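PDB 3JS6: ParM protein from Staphylococcus aureus, which probably polymerises into actin-like filaments that segregate copies of its plasmid at cell division. Local coordinates for residues A[54-59]-A[95-100]; A[63-68]-A[72-77]; A[162-167]-A[179-184]; A[185-190]-A[283-288]. All coordinates share one frame; numbering follows the deposited sequence.

How the contacts relate
The four contacts fall into two pairs on opposite sides of the chain's centre. Contacts 1 and 2, with centres about 13 Å apart, share the mixed sheet to which strands 52-56 and 64-66 belong as antiparallel neighbours; contact 2 is nested inside the chain loop that contact 1 closes. Contacts 3 and 4 follow in series, again about 13 Å apart between centres, and meet where helix 179-182 runs on into strand 185-191 and Leu167 packs on Val188. Between the pairs the centres lie about 34 to 41 Å apart, and no atoms touch. Each pair lies in a different half of the fold, consistent with the two lobes of an actin-like protein.

Contact 1: A[54-59]-A[95-100]; sequences FIINGN and LVECSI
One face of the Phe54 ring is covered by Cys98: its CB stands 3.9 Å from the ring centroid and almost exactly on the ring normal, a CH-pi contact. The sulfur lies over the same face but off-centre, SG being 4.0 Å from the centroid and 27° off the normal, which makes this a Cys sulfur-aromatic contact as well. Over that face too, toward its rim, the backbone O of Cys98 lies 3.2 Å from Phe54 CE2. The contact seats helix 90-104 on strand 52-56 of the mixed sheet in the N-terminal part of this actin-like fold. Phe54 carries its CG anti to the carbonyl carbon (chi1 -58°), which turns the flat ring against the helix; Phe66 and Ile145, from the two strands flanking 52-56, also touch it.

Further along the strand, where it runs into the type I' turn from Ile56 to Asn59, Ile56 points at the helix one residue before Cys98. Its side chain passes Glu97 at a slant and makes a lighter contact than the ring does. The Glu97 chain bends at chi2, and its OE2 pairs in a salt bridge with Arg141 on strand 141-145, a partner likely to favour the charged form. Ile56 touches both the root and the carboxylate of this side chain: Ile56 CD1 rests 4.1 Å from Glu97 CB, while Ile56 CG2 lies equally far, 4.1 Å, from Glu97 OE1.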
loop_
_atom_site.group_PDB
_atom_site.type_symbol
_atom_site.label_atom_id
_atom_site.label_comp_id
_atom_site.label_asym_id
_atom_site.label_seq_id
_atom_site.Cartn_x
_atom_site.Cartn_y
_atom_site.Cartn_z
ATOM N N PHE A 54 3.578 -18.688 -10.698
ATOM C CA PHE A 54 2.123 -18.755 -10.615
ATOM C C PHE A 54 1.467 -19.233 -11.909
ATOM O O PHE A 54 1.729 -18.683 -12.990
ATOM C CB PHE A 54 1.542 -17.373 -10.278
ATOM C CG PHE A 54 2.053 -16.796 -8.993
ATOM C CD1 PHE A 54 3.334 -16.251 -8.905
ATOM C CD2 PHE A 54 1.263 -16.831 -7.851
ATOM C CE1 PHE A 54 3.807 -15.754 -7.687
ATOM C CE2 PHE A 54 1.735 -16.338 -6.640
ATOM C CZ PHE A 54 3.006 -15.800 -6.562
ATOM N N ILE A 55 0.622 -20.258 -11.790
ATOM C CA ILE A 55 -0.145 -20.762 -12.937
ATOM C C ILE A 55 -1.600 -20.547 -12.550
ATOM O O ILE A 55 -2.074 -21.075 -11.525
ATOM C CB ILE A 55 0.119 -22.245 -13.207
ATOM C CG1 ILE A 55 1.554 -22.422 -13.707
ATOM C CG2 ILE A 55 -0.853 -22.765 -14.265
ATOM C CD1 ILE A 55 1.943 -23.883 -13.902
ATOM N N ILE A 56 -2.309 -19.772 -13.368
ATOM C CA ILE A 56 -3.703 -19.413 -13.073
ATOM C C ILE A 56 -4.717 -20.205 -13.913
ATOM O O ILE A 56 -4.640 -20.206 -15.146
ATOM C CB ILE A 56 -3.961 -17.903 -13.365
ATOM C CG1 ILE A 56 -2.834 -17.024 -12.797
ATOM C CG2 ILE A 56 -5.339 -17.508 -12.832
ATOM C CD1 ILE A 56 -2.514 -17.283 -11.349
ATOM N N ASN A 57 -5.669 -20.842 -13.235
ATOM C CA ASN A 57 -6.728 -21.654 -13.874
ATOM C C ASN A 57 -6.241 -22.669 -14.904
ATOM O O ASN A 57 -6.862 -22.861 -15.959
ATOM C CB ASN A 57 -7.800 -20.754 -14.506
ATOM C CG ASN A 57 -8.621 -20.024 -13.463
ATOM O OD1 ASN A 57 -8.929 -20.577 -12.399
ATOM N ND2 ASN A 57 -8.971 -18.784 -13.751
ATOM N N GLY A 58 -5.131 -23.319 -14.609
ATOM C CA GLY A 58 -4.612 -24.336 -15.518
ATOM C C GLY A 58 -3.934 -23.823 -16.774
ATOM O O GLY A 58 -3.657 -24.602 -17.693
ATOM N N ASN A 59 -3.657 -22.528 -16.840
ATOM C CA ASN A 59 -2.996 -22.004 -18.036
ATOM C C ASN A 59 -1.478 -22.210 -17.974
ATOM O O ASN A 59 -0.729 -21.304 -17.598
ATOM C CB ASN A 59 -3.318 -20.518 -18.248
ATOM C CG ASN A 59 -2.697 -19.972 -19.538
ATOM O OD1 ASN A 59 -2.020 -20.707 -20.262
ATOM N ND2 ASN A 59 -2.907 -18.683 -19.814
ATOM N N LEU A 95 -1.054 -9.089 -11.697
ATOM C CA LEU A 95 -0.507 -8.715 -10.405
ATOM C C LEU A 95 -1.526 -9.082 -9.297
ATOM O O LEU A 95 -1.167 -9.632 -8.251
ATOM C CB LEU A 95 -0.244 -7.215 -10.357
ATOM C CG LEU A 95 0.237 -6.649 -9.001
ATOM C CD1 LEU A 95 1.666 -7.151 -8.698
ATOM C CD2 LEU A 95 0.223 -5.117 -9.053
ATOM N N VAL A 96 -2.793 -8.762 -9.528
ATOM C CA VAL A 96 -3.831 -9.073 -8.538
ATOM C C VAL A 96 -3.891 -10.590 -8.282
ATOM O O VAL A 96 -3.915 -11.030 -7.124
ATOM C CB VAL A 96 -5.211 -8.546 -9.002
ATOM C CG1 VAL A 96 -6.322 -9.066 -8.066
ATOM C CG2 VAL A 96 -5.209 -7.025 -8.987
ATOM N N GLU A 97 -3.910 -11.397 -9.348
ATOM C CA GLU A 97 -3.940 -12.854 -9.169
ATOM C C GLU A 97 -2.710 -13.386 -8.394
ATOM O O GLU A 97 -2.860 -14.239 -7.515
ATOM C CB GLU A 97 -4.017 -13.594 -10.517
ATOM C CG GLU A 97 -5.280 -13.327 -11.331
ATOM C CD GLU A 97 -6.536 -13.659 -10.567
ATOM O OE1 GLU A 97 -6.604 -14.774 -10.022
ATOM O OE2 GLU A 97 -7.443 -12.804 -10.508
ATOM N N CYS A 98 -1.499 -12.927 -8.730
ATOM C CA CYS A 98 -0.296 -13.392 -8.004
ATOM C C CYS A 98 -0.288 -12.970 -6.523
ATOM O O CYS A 98 0.214 -13.699 -5.665
ATOM C CB CYS A 98 0.983 -12.870 -8.679
ATOM S SG CYS A 98 1.171 -13.523 -10.355
ATOM N N SER A 99 -0.816 -11.783 -6.247
ATOM C CA SER A 99 -0.880 -11.242 -4.890
ATOM C C SER A 99 -1.879 -12.086 -4.091
ATOM O O SER A 99 -1.631 -12.485 -2.952
ATOM C CB SER A 99 -1.327 -9.775 -4.935
ATOM O OG SER A 99 -0.343 -8.978 -5.579
ATOM N N ILE A 100 -3.013 -12.371 -4.701
ATOM C CA ILE A 100 -3.993 -13.207 -4.026
ATOM C C ILE A 100 -3.363 -14.585 -3.822
ATOM O O ILE A 100 -3.460 -15.179 -2.745
ATOM C CB ILE A 100 -5.289 -13.306 -4.859
ATOM C CG1 ILE A 100 -6.064 -11.981 -4.717
ATOM C CG2 ILE A 100 -6.103 -14.527 -4.413
ATOM C CD1 ILE A 100 -7.307 -11.865 -5.590
#

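Contact 2: A[63-68]-A[72-77]; sequences VLLFGN and KTTNTG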
loop_
_atom_site.group_PDB
_atom_site.type_symbol
_atom_site.label_atom_id
_atom_site.label_comp_id
_atom_site.label_asym_id
_atom_site.label_seq_id
_atom_site.Cartn_x
_atom_site.Cartn_y
_atom_site.Cartn_z
ATOM N N VAL A 63 3.522 -18.976 -17.181
ATOM C CA VAL A 63 3.961 -19.132 -15.801
ATOM C C VAL A 63 4.389 -17.738 -15.365
ATOM O O VAL A 63 5.435 -17.248 -15.785
ATOM C CB VAL A 63 5.130 -20.120 -15.711
ATOM C CG1 VAL A 63 5.552 -20.308 -14.264
ATOM C CG2 VAL A 63 4.713 -21.447 -16.315
ATOM N N LEU A 64 3.557 -17.085 -14.554
ATOM C CA LEU A 64 3.852 -15.729 -14.091
ATOM C C LEU A 64 4.945 -15.745 -13.008
ATOM O O LEU A 64 5.041 -16.698 -12.248
ATOM C CB LEU A 64 2.571 -15.086 -13.544
ATOM C CG LEU A 64 1.421 -14.802 -14.537
ATOM C CD1 LEU A 64 0.156 -14.349 -13.770
ATOM C CD2 LEU A 64 1.853 -13.713 -15.495
ATOM N N LEU A 65 5.744 -14.681 -12.942
ATOM C CA LEU A 65 6.827 -14.563 -11.958
ATOM C C LEU A 65 6.588 -13.321 -11.116
ATOM O O LEU A 65 6.421 -12.210 -11.652
ATOM C CB LEU A 65 8.181 -14.456 -12.674
ATOM C CG LEU A 65 8.561 -15.762 -13.369
ATOM C CD1 LEU A 65 9.800 -15.553 -14.241
ATOM C CD2 LEU A 65 8.808 -16.835 -12.273
ATOM N N PHE A 66 6.597 -13.499 -9.801
ATOM C CA PHE A 66 6.325 -12.395 -8.881
ATOM C C PHE A 66 7.085 -12.587 -7.578
ATOM O O PHE A 66 7.083 -13.680 -7.006
ATOM C CB PHE A 66 4.814 -12.356 -8.610
ATOM C CG PHE A 66 4.363 -11.227 -7.725
ATOM C CD1 PHE A 66 4.622 -9.904 -8.062
ATOM C CD2 PHE A 66 3.655 -11.492 -6.556
ATOM C CE1 PHE A 66 4.177 -8.856 -7.235
ATOM C CE2 PHE A 66 3.208 -10.457 -5.735
ATOM C CZ PHE A 66 3.474 -9.134 -6.083
ATOM N N GLY A 67 7.727 -11.522 -7.109
ATOM C CA GLY A 67 8.494 -11.597 -5.873
ATOM C C GLY A 67 9.614 -10.568 -5.822
ATOM O O GLY A 67 9.982 -9.960 -6.839
ATOM N N ASN A 68 10.158 -10.364 -4.628
ATOM C CA ASN A 68 11.240 -9.404 -4.429
ATOM C C ASN A 68 12.476 -9.672 -5.281
ATOM O O ASN A 68 13.175 -8.736 -5.673
ATOM C CB ASN A 68 11.646 -9.391 -2.959
ATOM C CG ASN A 68 10.649 -8.666 -2.108
ATOM O OD1 ASN A 68 10.385 -7.497 -2.343
ATOM N ND2 ASN A 68 10.081 -9.351 -1.115
ATOM N N LYS A 72 16.304 -11.176 -10.420
ATOM C CA LYS A 72 17.436 -12.084 -10.230
ATOM C C LYS A 72 17.140 -13.422 -10.906
ATOM O O LYS A 72 18.037 -14.269 -11.079
ATOM C CB LYS A 72 17.711 -12.306 -8.736
ATOM C CG LYS A 72 18.258 -11.061 -8.055
ATOM C CD LYS A 72 18.662 -11.275 -6.601
ATOM C CE LYS A 72 19.083 -9.935 -5.998
ATOM N NZ LYS A 72 19.538 -10.041 -4.584
ATOM N N THR A 73 15.894 -13.622 -11.328
ATOM C CA THR A 73 15.568 -14.893 -11.967
ATOM C C THR A 73 15.110 -14.780 -13.410
ATOM O O THR A 73 15.018 -15.781 -14.128
ATOM C CB THR A 73 14.500 -15.687 -11.140
ATOM O OG1 THR A 73 14.590 -17.075 -11.463
ATOM C CG2 THR A 73 13.092 -15.213 -11.459
ATOM N N THR A 74 14.842 -13.566 -13.864
ATOM C CA THR A 74 14.376 -13.399 -15.222
ATOM C C THR A 74 14.729 -12.014 -15.733
ATOM O O THR A 74 15.113 -11.129 -14.967
ATOM C CB THR A 74 12.832 -13.600 -15.281
ATOM O OG1 THR A 74 12.369 -13.514 -16.637
ATOM C CG2 THR A 74 12.134 -12.519 -14.450
ATOM N N ASN A 75 14.562 -11.830 -17.021
ATOM C CA ASN A 75 14.842 -10.574 -17.604
ATOM C C ASN A 75 13.499 -10.005 -18.050
ATOM O O ASN A 75 13.406 -8.867 -18.485
ATOM C CB ASN A 75 15.833 -10.722 -18.774
ATOM C CG ASN A 75 17.236 -10.975 -18.274
ATOM O OD1 ASN A 75 17.837 -10.106 -17.647
ATOM N ND2 ASN A 75 17.752 -12.171 -18.546
ATOM N N THR A 76 12.390 -10.845 -17.897
ATOM C CA THR A 76 11.000 -10.435 -18.316
ATOM C C THR A 76 10.320 -9.446 -17.364
ATOM O O THR A 76 9.236 -8.973 -17.678
ATOM C CB THR A 76 10.070 -11.670 -18.490
ATOM O OG1 THR A 76 9.963 -12.360 -17.232
ATOM C CG2 THR A 76 10.622 -12.606 -19.544
ATOM N N GLY A 77 10.924 -9.123 -16.239
ATOM C CA GLY A 77 10.344 -8.207 -15.263
ATOM C C GLY A 77 9.933 -6.870 -15.872
ATOM O O GLY A 77 10.723 -6.241 -16.587
#
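Leu65 and Thr74 meet end-on, and a single methyl does nearly all the touching. Leu65 CD1 sits 3.8 Å from Thr74 CB and the same 3.8 Å from Thr74 CG2, so the leucine meets the hydrocarbon side of the threonine. With CG anti to its carbonyl carbon (chi1 -69°), Leu65 extends from its strand to the loop that follows the short helix 70-73. In the N-terminal part of the actin-like fold, this short connection lies against the side chain of Leu65 on strand 64-66, which runs between strands 23-33 and 52-56.

Around that core the packing is looser. Thr73 CG2 approaches Leu65 CD1 only to 4.3 Å, and Thr76 OG1 to 4.4 Å, both residues being partly exposed. Farther out, Lys72 and Asn75 lie exposed to solvent, and Asn75 turns its amide oxygen to Lys42. Beneath the leucine, by contrast, Thr74 is buried.

Thr74 and Thr73 thus present carbon to the leucine, whereas Thr76 turns its hydroxyl oxygen that way, an atom also bonded to Arg33 N on strand 23-33. Across the two segments the cohesion is essentially nonpolar, that of dispersion and burial of apolar surface.

Contact 3: A[162-167]-A[179-184]; sequences QPMGTL and KAFTEG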
loop_
_atom_site.group_PDB
_atom_site.type_symbol
_atom_site.label_atom_id
_atom_site.label_comp_id
_atom_site.label_asym_id
_atom_site.label_seq_id
_atom_site.Cartn_x
_atom_site.Cartn_y
_atom_site.Cartn_z
ATOM N N GLN A 162 -8.118 4.804 0.060
ATOM C CA GLN A 162 -6.835 4.450 0.675
ATOM C C GLN A 162 -6.467 5.103 1.999
ATOM O O GLN A 162 -5.988 4.420 2.916
ATOM C CB GLN A 162 -5.698 4.664 -0.319
ATOM C CG GLN A 162 -6.041 4.208 -1.700
ATOM C CD GLN A 162 -4.822 4.069 -2.575
ATOM O OE1 GLN A 162 -3.944 4.946 -2.595
ATOM N NE2 GLN A 162 -4.757 2.967 -3.311
ATOM N N PRO A 163 -6.658 6.432 2.118
ATOM C CA PRO A 163 -6.312 7.089 3.384
ATOM C C PRO A 163 -7.119 6.522 4.544
ATOM O O PRO A 163 -6.706 6.644 5.694
ATOM C CB PRO A 163 -6.646 8.569 3.130
ATOM C CG PRO A 163 -6.503 8.709 1.640
ATOM C CD PRO A 163 -7.124 7.415 1.121
HETATM N N MSE A 164 -8.271 5.915 4.246
HETATM C CA MSE A 164 -9.115 5.354 5.311
HETATM C C MSE A 164 -8.463 4.153 5.996
HETATM O O MSE A 164 -8.678 3.912 7.187
HETATM C CB MSE A 164 -10.481 4.927 4.770
HETATM C CG MSE A 164 -11.668 5.635 5.415
HETATM SE SE MSE A 164 -11.666 5.734 7.379
HETATM C CE MSE A 164 -13.262 6.837 7.559
ATOM N N GLY A 165 -7.683 3.388 5.238
ATOM C CA GLY A 165 -7.024 2.239 5.820
ATOM C C GLY A 165 -6.079 2.719 6.897
ATOM O O GLY A 165 -5.999 2.154 7.978
ATOM N N THR A 166 -5.361 3.786 6.583
ATOM C CA THR A 166 -4.412 4.384 7.506
ATOM C C THR A 166 -5.130 4.896 8.757
ATOM O O THR A 166 -4.725 4.600 9.866
ATOM C CB THR A 166 -3.650 5.526 6.790
ATOM O OG1 THR A 166 -2.881 4.963 5.716
ATOM C CG2 THR A 166 -2.707 6.242 7.742
ATOM N N LEU A 167 -6.194 5.672 8.581
ATOM C CA LEU A 167 -6.944 6.169 9.736
ATOM C C LEU A 167 -7.438 5.026 10.640
ATOM O O LEU A 167 -7.375 5.112 11.874
ATOM C CB LEU A 167 -8.143 6.996 9.259
ATOM C CG LEU A 167 -7.783 8.420 8.861
ATOM C CD1 LEU A 167 -8.961 9.102 8.195
ATOM C CD2 LEU A 167 -7.349 9.178 10.088
ATOM N N LYS A 179 -14.464 6.316 19.809
ATOM C CA LYS A 179 -15.518 7.311 19.916
ATOM C C LYS A 179 -15.079 8.664 19.364
ATOM O O LYS A 179 -15.798 9.275 18.577
ATOM C CB LYS A 179 -15.965 7.443 21.366
ATOM C CG LYS A 179 -16.337 6.095 21.989
ATOM C CD LYS A 179 -16.890 6.243 23.412
ATOM C CE LYS A 179 -16.775 4.946 24.207
ATOM N NZ LYS A 179 -15.356 4.703 24.636
ATOM N N ALA A 180 -13.895 9.129 19.748
ATOM C CA ALA A 180 -13.428 10.417 19.268
ATOM C C ALA A 180 -13.422 10.534 17.741
ATOM O O ALA A 180 -13.683 11.607 17.194
ATOM C CB ALA A 180 -12.034 10.699 19.802
ATOM N N PHE A 181 -13.133 9.429 17.059
ATOM C CA PHE A 181 -13.059 9.433 15.603
ATOM C C PHE A 181 -14.398 9.701 14.923
ATOM O O PHE A 181 -14.439 10.312 13.861
ATOM C CB PHE A 181 -12.477 8.097 15.112
ATOM C CG PHE A 181 -12.250 8.038 13.628
ATOM C CD1 PHE A 181 -11.360 8.901 13.011
ATOM C CD2 PHE A 181 -12.943 7.117 12.844
ATOM C CE1 PHE A 181 -11.156 8.855 11.625
ATOM C CE2 PHE A 181 -12.749 7.058 11.463
ATOM C CZ PHE A 181 -11.850 7.932 10.851
ATOM N N THR A 182 -15.488 9.259 15.540
ATOM C CA THR A 182 -16.813 9.445 14.949
ATOM C C THR A 182 -17.201 10.912 14.788
ATOM O O THR A 182 -17.972 11.259 13.887
ATOM C CB THR A 182 -17.915 8.732 15.780
ATOM O OG1 THR A 182 -18.021 9.345 17.069
ATOM C CG2 THR A 182 -17.577 7.268 15.965
ATOM N N GLU A 183 -16.708 11.782 15.652
ATOM C CA GLU A 183 -17.035 13.194 15.530
ATOM C C GLU A 183 -15.793 14.069 15.634
ATOM O O GLU A 183 -15.842 15.158 16.188
ATOM C CB GLU A 183 -18.057 13.602 16.593
ATOM C CG GLU A 183 -18.147 12.641 17.768
ATOM C CD GLU A 183 -19.151 13.090 18.811
ATOM O OE1 GLU A 183 -20.366 12.917 18.579
ATOM O OE2 GLU A 183 -18.723 13.614 19.861
ATOM N N GLY A 184 -14.674 13.619 15.083
ATOM C CA GLY A 184 -13.468 14.410 15.149
ATOM C C GLY A 184 -12.963 14.800 13.791
ATOM O O GLY A 184 -13.533 14.418 12.774
#
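A Met-aromatic contact joins helix 162-169 to the short helix 179-182 of this actin-like protein, beside the sheet that contains strands 185-191 and 196-202; a small two-stranded hairpin lies between the helices in the chain. Phe181 is the aromatic partner. Residue 164 is modelled as selenomethionine, and it meets the ring at its edge: seen from the ring centroid, SE lies 78° off the normal, so selenium sits close to the ring plane. The terminal methyl comes nearer, Met164 CE being 3.7 Å from Phe181 CZ. A bend at chi2 of Met164 swings that end back to the ring, although its CB does not point there.

Leu167, one helical turn on, also reaches the ring. Its side chain meets that of Phe181 at about a right angle, with Leu167 CD1 at the edge, 4.1 Å from Phe181 CE1, while CD2 touches the same CE1 from off the plane. Phe181 itself stretches toward helix 162-169 because its CG stands anti to the backbone N (chi1 -175°). Tyr186, on the strand that follows, makes an edge-to-face ring pair with it, and Tyr201 touches both Met164 and Leu167.

The helix bearing Phe181 is short and only weakly bonded. Its turn is tied by the Thr182 hydroxyl, which donates in the carbonyl plane: Thr182 OG1 to Lys179 O, 2.7 Å.

Contact 4: A[185-190]-A[283-288]; sequences KYSVLD and ITVGNI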
loop_
_atom_site.group_PDB
_atom_site.type_symbol
_atom_site.label_atom_id
_atom_site.label_comp_id
_atom_site.label_asym_id
_atom_site.label_seq_id
_atom_site.Cartn_x
_atom_site.Cartn_y
_atom_site.Cartn_z
ATOM N N LYS A 185 -11.892 15.587 13.777
ATOM C CA LYS A 185 -11.271 16.043 12.540
ATOM C C LYS A 185 -9.862 15.465 12.528
ATOM O O LYS A 185 -9.086 15.651 13.479
ATOM C CB LYS A 185 -11.231 17.564 12.506
ATOM C CG LYS A 185 -10.743 18.145 11.205
ATOM C CD LYS A 185 -11.107 19.619 11.132
ATOM C CE LYS A 185 -10.471 20.304 9.942
ATOM N NZ LYS A 185 -11.021 21.670 9.761
ATOM N N TYR A 186 -9.542 14.739 11.465
ATOM C CA TYR A 186 -8.238 14.092 11.370
ATOM C C TYR A 186 -7.672 14.281 10.003
ATOM O O TYR A 186 -8.418 14.345 9.030
ATOM C CB TYR A 186 -8.363 12.582 11.594
ATOM C CG TYR A 186 -8.825 12.203 12.969
ATOM C CD1 TYR A 186 -10.136 12.427 13.361
ATOM C CD2 TYR A 186 -7.933 11.670 13.901
ATOM C CE1 TYR A 186 -10.555 12.128 14.661
ATOM C CE2 TYR A 186 -8.338 11.370 15.197
ATOM C CZ TYR A 186 -9.650 11.603 15.567
ATOM O OH TYR A 186 -10.072 11.313 16.839
ATOM N N SER A 187 -6.349 14.324 9.915
ATOM C CA SER A 187 -5.736 14.464 8.617
ATOM C C SER A 187 -4.676 13.406 8.481
ATOM O O SER A 187 -4.047 12.992 9.459
ATOM C CB SER A 187 -5.123 15.857 8.441
ATOM O OG SER A 187 -6.131 16.855 8.388
ATOM N N VAL A 188 -4.532 12.925 7.268
ATOM C CA VAL A 188 -3.514 11.936 6.967
ATOM C C VAL A 188 -2.510 12.690 6.112
ATOM O O VAL A 188 -2.869 13.174 5.035
ATOM C CB VAL A 188 -4.067 10.768 6.145
ATOM C CG1 VAL A 188 -2.905 9.794 5.780
ATOM C CG2 VAL A 188 -5.152 10.050 6.938
ATOM N N LEU A 189 -1.282 12.802 6.619
ATOM C CA LEU A 189 -0.172 13.496 5.961
ATOM C C LEU A 189 0.775 12.419 5.419
ATOM O O LEU A 189 1.580 11.837 6.156
ATOM C CB LEU A 189 0.537 14.408 6.994
ATOM C CG LEU A 189 1.896 15.000 6.595
ATOM C CD1 LEU A 189 1.736 15.810 5.318
ATOM C CD2 LEU A 189 2.456 15.875 7.725
ATOM N N ASP A 190 0.673 12.159 4.117
ATOM C CA ASP A 190 1.432 11.098 3.457
ATOM C C ASP A 190 2.653 11.579 2.633
ATOM O O ASP A 190 2.491 12.127 1.545
ATOM C CB ASP A 190 0.427 10.341 2.566
ATOM C CG ASP A 190 1.006 9.119 1.898
ATOM O OD1 ASP A 190 0.187 8.336 1.380
ATOM O OD2 ASP A 190 2.244 8.929 1.869
ATOM N N ILE A 283 -3.574 27.260 5.967
ATOM C CA ILE A 283 -4.349 27.965 4.947
ATOM C C ILE A 283 -5.607 27.196 4.582
ATOM O O ILE A 283 -6.703 27.753 4.571
ATOM C CB ILE A 283 -3.534 28.158 3.634
ATOM C CG1 ILE A 283 -2.386 29.142 3.863
ATOM C CG2 ILE A 283 -4.440 28.681 2.518
ATOM C CD1 ILE A 283 -1.434 29.213 2.717
ATOM N N THR A 284 -5.428 25.912 4.279
ATOM C CA THR A 284 -6.513 25.046 3.844
ATOM C C THR A 284 -7.334 24.313 4.905
ATOM O O THR A 284 -8.560 24.332 4.845
ATOM C CB THR A 284 -5.976 23.988 2.864
ATOM O OG1 THR A 284 -5.292 24.646 1.790
ATOM C CG2 THR A 284 -7.116 23.150 2.289
ATOM N N VAL A 285 -6.666 23.656 5.852
ATOM C CA VAL A 285 -7.375 22.892 6.873
ATOM C C VAL A 285 -7.860 23.775 8.010
ATOM O O VAL A 285 -8.985 23.624 8.478
ATOM C CB VAL A 285 -6.500 21.756 7.438
ATOM C CG1 VAL A 285 -7.367 20.799 8.236
ATOM C CG2 VAL A 285 -5.785 21.017 6.305
ATOM N N GLY A 286 -7.017 24.699 8.449
ATOM C CA GLY A 286 -7.418 25.606 9.508
ATOM C C GLY A 286 -6.505 25.666 10.715
ATOM O O GLY A 286 -5.352 25.231 10.672
ATOM N N ASN A 287 -7.034 26.226 11.798
ATOM C CA ASN A 287 -6.285 26.348 13.035
ATOM C C ASN A 287 -5.851 24.948 13.413
ATOM O O ASN A 287 -6.684 24.064 13.582
ATOM C CB ASN A 287 -7.179 26.935 14.130
ATOM C CG ASN A 287 -6.514 26.943 15.495
ATOM O OD1 ASN A 287 -7.172 27.184 16.508
ATOM N ND2 ASN A 287 -5.209 26.686 15.530
ATOM N N ILE A 288 -4.545 24.753 13.546
ATOM C CA ILE A 288 -3.995 23.451 13.893
ATOM C C ILE A 288 -4.536 22.922 15.212
ATOM O O ILE A 288 -4.285 21.778 15.581
ATOM C CB ILE A 288 -2.460 23.518 13.936
ATOM C CG1 ILE A 288 -1.958 23.965 12.556
ATOM C CG2 ILE A 288 -1.874 22.160 14.323
ATOM C CD1 ILE A 288 -0.454 24.112 12.434
#
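Strand 185-191 passes the end of helix 263-284 with its nearest CA atoms, those of Ser187 and Val285, 8.8 Å apart; just beyond, Gly286 breaks the helical path with a positive phi of 126°. This is helix-on-sheet packing in the C-terminal lobe of an actin-like fold. Lys185 and Val285 carry the contact, their side chains running alongside each other and pointing opposite ways. Extended to its tip, the lysine lays CE against the valine methyl, with Lys185 CE 3.6 Å from Val285 CG1.

The ammonium then hydrogen-bonds the backbone: Lys185 NZ donates to Val285 O at 3.1 Å, tilted 27° out of the carbonyl plane. That carbonyl lies near the C-terminal end of the helix, where the dipole would probably favour a positive charge. The stronger partner of the same nitrogen is Glu210, in a salt bridge, so the lysine links strand 205-214 with the region of the helix end.

Ser187 has its CB toward the helix too, while its OG is engaged with the hydroxyl of Thr200 on the adjacent strand 196-202. Thr200 also touches the Val285 side chain. Against Ser187 the touch is light: Ser187 OG stands 4.1 Å from Val285 CG1.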